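Local atomic coordinates of extracellular solute-binding protein, family 1 (Trichodesmium erythraeum IMS101, PDB entry 6G7N), a protein that binds ferric iron and probably delivers it to an ABC transporter for uptake into the cell. Residues S77-N82 / F251-V256; K131-S136 / N168-P173. All coordinates share one frame; numbering follows the deposited sequence.

Contact 1: residues S77-N82 / F251-V256; sequences SSTLNN and FLEYLV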
ATOM      1  N   SER A  77       7.172 -21.586   4.052  1.00 12.61           N
ATOM      2  CA  SER A  77       6.068 -22.004   4.922  1.00 12.21           C
ATOM      3  C   SER A  77       4.871 -22.352   4.088  1.00 11.18           C
ATOM      4  O   SER A  77       4.384 -21.517   3.330  1.00 11.13           O
ATOM      5  CB  SER A  77       5.713 -20.847   5.868  1.00 13.23           C
ATOM      6  OG  SER A  77       4.431 -21.029   6.454  1.00 13.33           O
ATOM      7  N   SER A  78       4.358 -23.568   4.242  1.00 11.42           N
ATOM      8  CA  SER A  78       3.118 -23.966   3.584  1.00 11.22           C
ATOM      9  C   SER A  78       1.975 -23.012   3.953  1.00 10.73           C
ATOM     10  O   SER A  78       1.152 -22.679   3.112  1.00 11.58           O
ATOM     11  CB  SER A  78       2.751 -25.394   3.969  1.00 12.54           C
ATOM     12  OG  SER A  78       1.496 -25.801   3.495  1.00 15.52           O
ATOM     13  N   THR A  79       1.901 -22.637   5.231  1.00 10.90           N
ATOM     14  CA  THR A  79       0.861 -21.734   5.666  1.00 11.08           C
ATOM     15  C   THR A  79       0.936 -20.369   4.963  1.00 10.84           C
ATOM     16  O   THR A  79      -0.054 -19.874   4.428  1.00 10.98           O
ATOM     17  CB  THR A  79       0.899 -21.584   7.195  1.00 12.51           C
ATOM     18  OG1 THR A  79       0.582 -22.856   7.766  1.00 15.64           O
ATOM     19  CG2 THR A  79      -0.044 -20.554   7.715  1.00 14.08           C
ATOM     20  N   LEU A  80       2.115 -19.763   4.947  1.00 10.08           N
ATOM     21  CA  LEU A  80       2.239 -18.466   4.278  1.00  9.66           C
ATOM     22  C   LEU A  80       1.934 -18.581   2.786  1.00  9.17           C
ATOM     23  O   LEU A  80       1.235 -17.738   2.221  1.00  9.93           O
ATOM     24  CB  LEU A  80       3.627 -17.859   4.457  1.00 10.19           C
ATOM     25  CG  LEU A  80       4.040 -17.518   5.885  1.00 10.75           C
ATOM     26  CD1 LEU A  80       5.421 -16.906   5.917  1.00 11.91           C
ATOM     27  CD2 LEU A  80       3.057 -16.606   6.573  1.00 11.63           C
ATOM     28  N   ASN A  81       2.476 -19.609   2.133  1.00  8.98           N
ATOM     29  CA  ASN A  81       2.325 -19.676   0.707  1.00  9.10           C
ATOM     30  C   ASN A  81       0.905 -20.002   0.293  1.00  9.00           C
ATOM     31  O   ASN A  81       0.403 -19.496  -0.717  1.00  9.49           O
ATOM     32  CB  ASN A  81       3.309 -20.633   0.078  1.00  9.49           C
ATOM     33  CG  ASN A  81       4.752 -20.209   0.221  1.00 10.34           C
ATOM     34  OD1 ASN A  81       5.075 -19.038   0.454  1.00 11.52           O
ATOM     35  ND2 ASN A  81       5.644 -21.185   0.083  1.00 12.79           N
ATOM     36  N   ASN A  82       0.256 -20.898   1.031  1.00  9.29           N
ATOM     37  CA  ASN A  82      -1.113 -21.248   0.686  1.00  9.46           C
ATOM     38  C   ASN A  82      -2.094 -20.086   0.967  1.00  9.19           C
ATOM     39  O   ASN A  82      -2.997 -19.844   0.172  1.00  9.91           O
ATOM     40  CB  ASN A  82      -1.563 -22.515   1.420  1.00 10.00           C
ATOM     41  CG  ASN A  82      -2.960 -22.908   1.007  1.00 12.00           C
ATOM     42  OD1 ASN A  82      -3.275 -23.005  -0.188  1.00 12.47           O
ATOM     43  ND2 ASN A  82      -3.862 -23.018   2.028  1.00 16.21           N
ATOM     44  N   PHE A 251       5.134 -15.870  14.224  1.00 11.12           N
ATOM     45  CA  PHE A 251       4.404 -14.611  14.154  1.00 11.10           C
ATOM     46  C   PHE A 251       3.839 -14.365  12.758  1.00 11.27           C
ATOM     47  O   PHE A 251       2.636 -14.037  12.640  1.00 10.97           O
ATOM     48  CB  PHE A 251       5.307 -13.461  14.600  1.00 12.05           C
ATOM     49  CG  PHE A 251       4.580 -12.145  14.687  1.00 12.40           C
ATOM     50  CD1 PHE A 251       3.638 -11.923  15.673  1.00 13.30           C
ATOM     51  CD2 PHE A 251       4.817 -11.131  13.776  1.00 12.44           C
ATOM     52  CE1 PHE A 251       2.941 -10.728  15.769  1.00 14.48           C
ATOM     53  CE2 PHE A 251       4.141  -9.921  13.865  1.00 12.97           C
ATOM     54  CZ  PHE A 251       3.211  -9.717  14.860  1.00 14.60           C
ATOM     55  N   LEU A 252       4.652 -14.535  11.723  1.00 11.22           N
ATOM     56  CA  LEU A 252       4.118 -14.360  10.367  1.00 10.87           C
ATOM     57  C   LEU A 252       2.967 -15.311  10.085  1.00 10.72           C
ATOM     58  O   LEU A 252       1.949 -14.928   9.488  1.00 10.91           O
ATOM     59  CB  LEU A 252       5.212 -14.522   9.317  1.00 11.38           C
ATOM     60  CG  LEU A 252       6.404 -13.557   9.394  1.00 13.37           C
ATOM     61  CD1 LEU A 252       7.224 -13.713   8.139  1.00 14.82           C
ATOM     62  CD2 LEU A 252       5.954 -12.095   9.601  1.00 13.43           C
ATOM     63  N   GLU A 253       3.111 -16.563  10.508  1.00 10.75           N
ATOM     64  CA  GLU A 253       2.035 -17.533  10.285  1.00 11.00           C
ATOM     65  C   GLU A 253       0.777 -17.133  11.050  1.00 10.82           C
ATOM     66  O   GLU A 253      -0.337 -17.265  10.537  1.00 11.78           O
ATOM     67  CB  GLU A 253       2.491 -18.925  10.643  1.00 11.52           C
ATOM     68  CG  GLU A 253       3.513 -19.460   9.664  1.00 11.95           C
ATOM     69  CD  GLU A 253       4.043 -20.855   9.967  1.00 14.75           C
ATOM     70  OE1 GLU A 253       3.983 -21.299  11.129  1.00 20.71           O
ATOM     71  OE2 GLU A 253       4.599 -21.487   9.034  1.00 16.19           O
ATOM     72  N   TYR A 254       0.928 -16.651  12.285  1.00 10.62           N
ATOM     73  CA  TYR A 254      -0.223 -16.181  13.037  1.00 10.92           C
ATOM     74  C   TYR A 254      -0.964 -15.062  12.304  1.00 10.62           C
ATOM     75  O   TYR A 254      -2.199 -15.015  12.309  1.00 10.81           O
ATOM     76  CB  TYR A 254       0.240 -15.742  14.435  1.00 11.59           C
ATOM     77  CG  TYR A 254      -0.815 -14.948  15.144  1.00 12.78           C
ATOM     78  CD1 TYR A 254      -1.966 -15.537  15.650  1.00 15.66           C
ATOM     79  CD2 TYR A 254      -0.716 -13.551  15.215  1.00 14.48           C
ATOM     80  CE1 TYR A 254      -2.965 -14.753  16.234  1.00 18.12           C
ATOM     81  CE2 TYR A 254      -1.694 -12.789  15.772  1.00 17.25           C
ATOM     82  CZ  TYR A 254      -2.816 -13.377  16.269  1.00 17.38           C
ATOM     83  OH  TYR A 254      -3.828 -12.575  16.768  1.00 22.37           O
ATOM     84  N   LEU A 255      -0.220 -14.174  11.637  1.00 10.40           N
ATOM     85  CA  LEU A 255      -0.843 -13.050  10.945  1.00 10.55           C
ATOM     86  C   LEU A 255      -1.789 -13.436   9.823  1.00  9.91           C
ATOM     87  O   LEU A 255      -2.635 -12.607   9.451  1.00 10.96           O
ATOM     88  CB  LEU A 255       0.203 -12.076  10.419  1.00 11.04           C
ATOM     89  CG  LEU A 255       0.972 -11.267  11.473  1.00 12.82           C
ATOM     90  CD1 LEU A 255       2.017 -10.422  10.758  1.00 14.61           C
ATOM     91  CD2 LEU A 255       0.061 -10.394  12.291  1.00 15.21           C
ATOM     92  N   VAL A 256      -1.667 -14.649   9.267  1.00  9.82           N
ATOM     93  CA  VAL A 256      -2.600 -15.079   8.226  1.00 10.48           C
ATOM     94  C   VAL A 256      -3.823 -15.795   8.774  1.00 10.71           C
ATOM     95  O   VAL A 256      -4.706 -16.164   7.998  1.00 12.28           O
ATOM     96  CB  VAL A 256      -1.942 -15.876   7.089  1.00 11.27           C
ATOM     97  CG1 VAL A 256      -0.800 -15.075   6.474  1.00 13.61           C
ATOM     98  CG2 VAL A 256      -1.459 -17.246   7.527  1.00 12.66           C
TER
HETATM   99  O   HOH W   1       3.267 -24.029   7.539  1.00 19.45           O
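Ser77, the N-cap of helix 78-83, meets Glu253 on helix 245-255, and its hydroxyl works both ways. OG donates to Glu253 OE2 over 2.6 Å, reaching the anti lone pair of that oxygen. The same OG accepts from Leu80 N at 3.0 Å in a nearly straight bond (174°), the capping bond of the helix. With OG anti to its own backbone N (chi1 163°), the hydroxyl is placed where Leu80 N and Glu253 OE2 can both reach it. Glu253 brings its carboxylate there on a chain extended beyond CG. Water 1 adds a second link, accepting from Thr79 N at 3.0 Å and donating to Glu253 OE2 at 3.2 Å. The carboxylate thus lies at the N-terminal end of helix 78-83, where the helix dipole would be expected to favour its charged form.

The two helices belong to the lobe of this periplasmic-binding-protein fold that carries the N-terminal strand, and they pack beside strand 96-108. The axes of segments 78-82 and 251-255 approach to 9.2 Å at 38°, with the N-to-C directions roughly alike. Beside the polar link the contact is apolar. Leu80 pushes CD2 against the backbone of helix 245-255, 3.5 Å from Leu252 O, and the same methyl touches Leu252 CB and Val256 CG1. Phe96 borders Leu80, while Phe98 touches Leu252 and Val256. Thr79 and Val256, the latter just past residues 245-255, meet methyl to methyl, CG2 to CG2 at 3.6 Å, their side chains crossing obliquely.

Contact 2: residues K131-S136 / N168-P173; sequences KIVIRS and NFARPP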
ATOM      1  N   LYS A 131      -8.025  19.217 -14.068  1.00 13.54           N
ATOM      2  CA  LYS A 131      -8.992  18.517 -13.205  1.00 14.16           C
ATOM      3  C   LYS A 131      -8.394  17.533 -12.212  1.00 13.06           C
ATOM      4  O   LYS A 131      -9.145  17.068 -11.360  1.00 14.20           O
ATOM      5  CB  LYS A 131     -10.077  17.820 -14.047  1.00 15.42           C
ATOM      6  CG  LYS A 131     -10.926  18.836 -14.810  1.00 18.91           C
ATOM      7  CD  LYS A 131     -12.013  18.251 -15.674  1.00 22.30           C
ATOM      8  CE  LYS A 131     -12.896  19.378 -16.224  1.00 27.80           C
ATOM      9  NZ  LYS A 131     -14.147  18.874 -16.857  1.00 35.61           N
ATOM     10  N   ILE A 132      -7.092  17.230 -12.310  1.00 12.16           N
ATOM     11  CA  ILE A 132      -6.526  16.120 -11.515  1.00 12.05           C
ATOM     12  C   ILE A 132      -5.709  16.664 -10.361  1.00 12.49           C
ATOM     13  O   ILE A 132      -4.879  17.562 -10.536  1.00 13.23           O
ATOM     14  CB  ILE A 132      -5.637  15.214 -12.378  1.00 12.74           C
ATOM     15  CG1 ILE A 132      -6.438  14.679 -13.547  1.00 13.03           C
ATOM     16  CG2 ILE A 132      -5.049  14.072 -11.544  1.00 13.89           C
ATOM     17  CD1 ILE A 132      -5.761  13.644 -14.407  1.00 13.69           C
ATOM     18  N   VAL A 133      -5.909  16.100  -9.163  1.00 11.92           N
ATOM     19  CA  VAL A 133      -5.025  16.363  -8.023  1.00 12.57           C
ATOM     20  C   VAL A 133      -4.340  15.046  -7.595  1.00 12.96           C
ATOM     21  O   VAL A 133      -4.961  13.982  -7.509  1.00 13.97           O
ATOM     22  CB  VAL A 133      -5.748  17.050  -6.847  1.00 13.09           C
ATOM     23  CG1 VAL A 133      -6.113  18.496  -7.194  1.00 15.07           C
ATOM     24  CG2 VAL A 133      -6.957  16.289  -6.383  1.00 13.90           C
ATOM     25  N   ILE A 134      -3.051  15.155  -7.302  1.00 12.44           N
ATOM     26  CA  ILE A 134      -2.266  14.020  -6.834  1.00 12.01           C
ATOM     27  C   ILE A 134      -1.057  14.585  -6.072  1.00 11.42           C
ATOM     28  O   ILE A 134      -0.578  15.686  -6.353  1.00 12.98           O
ATOM     29  CB  ILE A 134      -1.840  13.092  -8.001  1.00 12.40           C
ATOM     30  CG1 ILE A 134      -1.238  11.765  -7.495  1.00 12.80           C
ATOM     31  CG2 ILE A 134      -0.856  13.789  -8.935  1.00 14.96           C
ATOM     32  CD1 ILE A 134      -1.099  10.711  -8.583  1.00 13.08           C
ATOM     33  N   ARG A 135      -0.564  13.808  -5.109  1.00 11.75           N
ATOM     34  CA  ARG A 135       0.595  14.220  -4.315  1.00 11.71           C
ATOM     35  C   ARG A 135       1.900  14.066  -5.090  1.00 11.90           C
ATOM     36  O   ARG A 135       1.928  13.596  -6.246  1.00 12.09           O
ATOM     37  CB  ARG A 135       0.624  13.442  -3.003  1.00 12.41           C
ATOM     38  CG  ARG A 135       1.044  12.002  -3.133  1.00 12.54           C
ATOM     39  CD  ARG A 135       0.787  11.235  -1.887  1.00 12.67           C
ATOM     40  NE  ARG A 135       1.590  11.643  -0.753  1.00 13.40           N
ATOM     41  CZ  ARG A 135       1.462  11.097   0.461  1.00 14.56           C
ATOM     42  NH1 ARG A 135       0.542  10.152   0.681  1.00 15.23           N
ATOM     43  NH2 ARG A 135       2.232  11.513   1.451  1.00 16.34           N
ATOM     44  N   SER A 136       2.985  14.469  -4.440  1.00 12.25           N
ATOM     45  CA  SER A 136       4.296  14.557  -5.086  1.00 12.66           C
ATOM     46  C   SER A 136       4.861  13.211  -5.527  1.00 13.06           C
ATOM     47  O   SER A 136       4.436  12.135  -5.110  1.00 13.34           O
ATOM     48  CB  SER A 136       5.283  15.221  -4.170  1.00 15.22           C
ATOM     49  OG  SER A 136       5.834  14.287  -3.285  1.00 17.97           O
ATOM     50  N   ASN A 168      -2.388  17.486 -16.951  1.00 12.65           N
ATOM     51  CA  ASN A 168      -3.736  17.578 -16.431  1.00 12.57           C
ATOM     52  C   ASN A 168      -3.821  17.979 -14.949  1.00 12.16           C
ATOM     53  O   ASN A 168      -4.933  18.110 -14.434  1.00 13.81           O
ATOM     54  CB  ASN A 168      -4.461  16.257 -16.651  1.00 12.41           C
ATOM     55  CG  ASN A 168      -4.791  16.016 -18.107  1.00 12.58           C
ATOM     56  OD1 ASN A 168      -4.833  16.955 -18.890  1.00 14.83           O
ATOM     57  ND2 ASN A 168      -5.072  14.759 -18.457  1.00 13.81           N
ATOM     58  N   PHE A 169      -2.697  18.239 -14.289  1.00 12.11           N
ATOM     59  CA  PHE A 169      -2.752  18.597 -12.877  1.00 12.70           C
ATOM     60  C   PHE A 169      -3.457  19.938 -12.681  1.00 14.10           C
ATOM     61  O   PHE A 169      -3.154  20.934 -13.368  1.00 14.57           O
ATOM     62  CB  PHE A 169      -1.359  18.712 -12.277  1.00 13.60           C
ATOM     63  CG  PHE A 169      -0.604  17.418 -12.105  1.00 13.15           C
ATOM     64  CD1 PHE A 169      -1.154  16.164 -12.351  1.00 12.90           C
ATOM     65  CD2 PHE A 169       0.714  17.481 -11.674  1.00 14.86           C
ATOM     66  CE1 PHE A 169      -0.417  15.016 -12.153  1.00 14.39           C
ATOM     67  CE2 PHE A 169       1.456  16.342 -11.461  1.00 15.54           C
ATOM     68  CZ  PHE A 169       0.877  15.107 -11.691  1.00 14.96           C
ATOM     69  N   ALA A 170      -4.395  19.981 -11.735  1.00 14.43           N
ATOM     70  CA  ALA A 170      -5.109  21.218 -11.395  1.00 14.78           C
ATOM     71  C   ALA A 170      -4.233  22.204 -10.632  1.00 15.26           C
ATOM     72  O   ALA A 170      -4.459  23.414 -10.692  1.00 17.96           O
ATOM     73  CB  ALA A 170      -6.328  20.877 -10.572  1.00 17.27           C
ATOM     74  N   ARG A 171      -3.276  21.692  -9.877  1.00 15.74           N
ATOM     75  CA  ARG A 171      -2.373  22.482  -9.067  1.00 16.22           C
ATOM     76  C   ARG A 171      -1.080  21.680  -8.918  1.00 15.07           C
ATOM     77  O   ARG A 171      -1.098  20.457  -9.113  1.00 14.71           O
ATOM     78  CB  ARG A 171      -2.982  22.781  -7.675  1.00 16.37           C
ATOM     79  CG  ARG A 171      -3.118  21.558  -6.769  1.00 15.41           C
ATOM     80  CD  ARG A 171      -3.724  21.904  -5.438  1.00 16.68           C
ATOM     81  NE  ARG A 171      -3.594  20.806  -4.511  1.00 18.88           N
ATOM     82  CZ  ARG A 171      -4.052  20.830  -3.258  1.00 19.73           C
ATOM     83  NH1 ARG A 171      -4.693  21.895  -2.794  1.00 22.58           N
ATOM     84  NH2 ARG A 171      -3.847  19.797  -2.457  1.00 23.63           N
ATOM     85  N   PRO A 172       0.017  22.327  -8.517  1.00 15.34           N
ATOM     86  CA  PRO A 172       1.226  21.541  -8.254  1.00 15.28           C
ATOM     87  C   PRO A 172       0.960  20.567  -7.111  1.00 14.08           C
ATOM     88  O   PRO A 172       0.239  20.882  -6.164  1.00 14.94           O
ATOM     89  CB  PRO A 172       2.243  22.618  -7.841  1.00 17.61           C
ATOM     90  CG  PRO A 172       1.741  23.865  -8.462  1.00 19.71           C
ATOM     91  CD  PRO A 172       0.252  23.775  -8.383  1.00 17.65           C
ATOM     92  N   PRO A 173       1.513  19.359  -7.184  1.00 14.20           N
ATOM     93  CA  PRO A 173       1.351  18.400  -6.087  1.00 14.00           C
ATOM     94  C   PRO A 173       1.599  19.038  -4.718  1.00 14.69           C
ATOM     95  O   PRO A 173       2.651  19.642  -4.499  1.00 16.11           O
ATOM     96  CB  PRO A 173       2.395  17.351  -6.420  1.00 15.64           C
ATOM     97  CG  PRO A 173       2.401  17.326  -7.925  1.00 15.82           C
ATOM     98  CD  PRO A 173       2.245  18.780  -8.331  1.00 15.24           C
TER
HETATM   99  O   HOH W   2      -1.714  17.978  -7.823  1.00 15.58           O
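Ala170 N donates to Ile132 O over 2.7 Å at 172°, and Ile132 N returns a bond to Asn168 O at 3.2 Å (157°). Together they bracket Phe169 in a single parallel beta bridge in the second lobe of the periplasmic-binding-protein fold, made where the chain leaving helix 140-167 runs beside strand 132-133. Lys131 N adds a weak bond to Asn168 O, so that carbonyl takes two donors. Through Lys131 and Val133 the strand also bonds to Asp190 and Ile191, joining it to strand 191-195.

Past the bridge the loop bows away at Arg171 and Pro172 and returns at Pro173. Water 2 links the two, accepting from Ile134 N at 3.2 Å and lying 2.9 Å from Arg171 O, to which it can donate. Ile132 lays CD1 against Asn168 CB at 3.7 Å; the amide of Asn168 turns elsewhere, with ND2 donating to Leu123 O and Gln125 O. Phe169, which meets Phe165 and Trp315 edge-to-face, receives Ile134 obliquely, CG2 lying 3.5 Å from both CE1 and CZ. Toward the iron site that Arg135 approaches, Pro173 CA makes a C-H...O contact of 3.3 Å to Ile134 O, and Pro173 CB rests 3.5 Å from Ser136 N.

How the contacts relate
From the N terminus the chain reaches 77-82 first and closes contact 1 only at 251-256, after 168 intervening residues. Contact 2 falls wholly within that span: 131-136 and 168-173 close a much shorter loop of 31 residues, nearly all of it helix 140-167. The two loops therefore nest without crossing. Contact 1 joins two helices of the lobe holding the N-terminal strand; contact 2 ties a strand to the loop after helix 140-167 in the second lobe. Their centres lie 40 Å apart, on opposite sides of the chain's centre. The iron ligand Tyr141 lies in the shorter loop, while Tyr197 and Tyr198 follow it within the longer one.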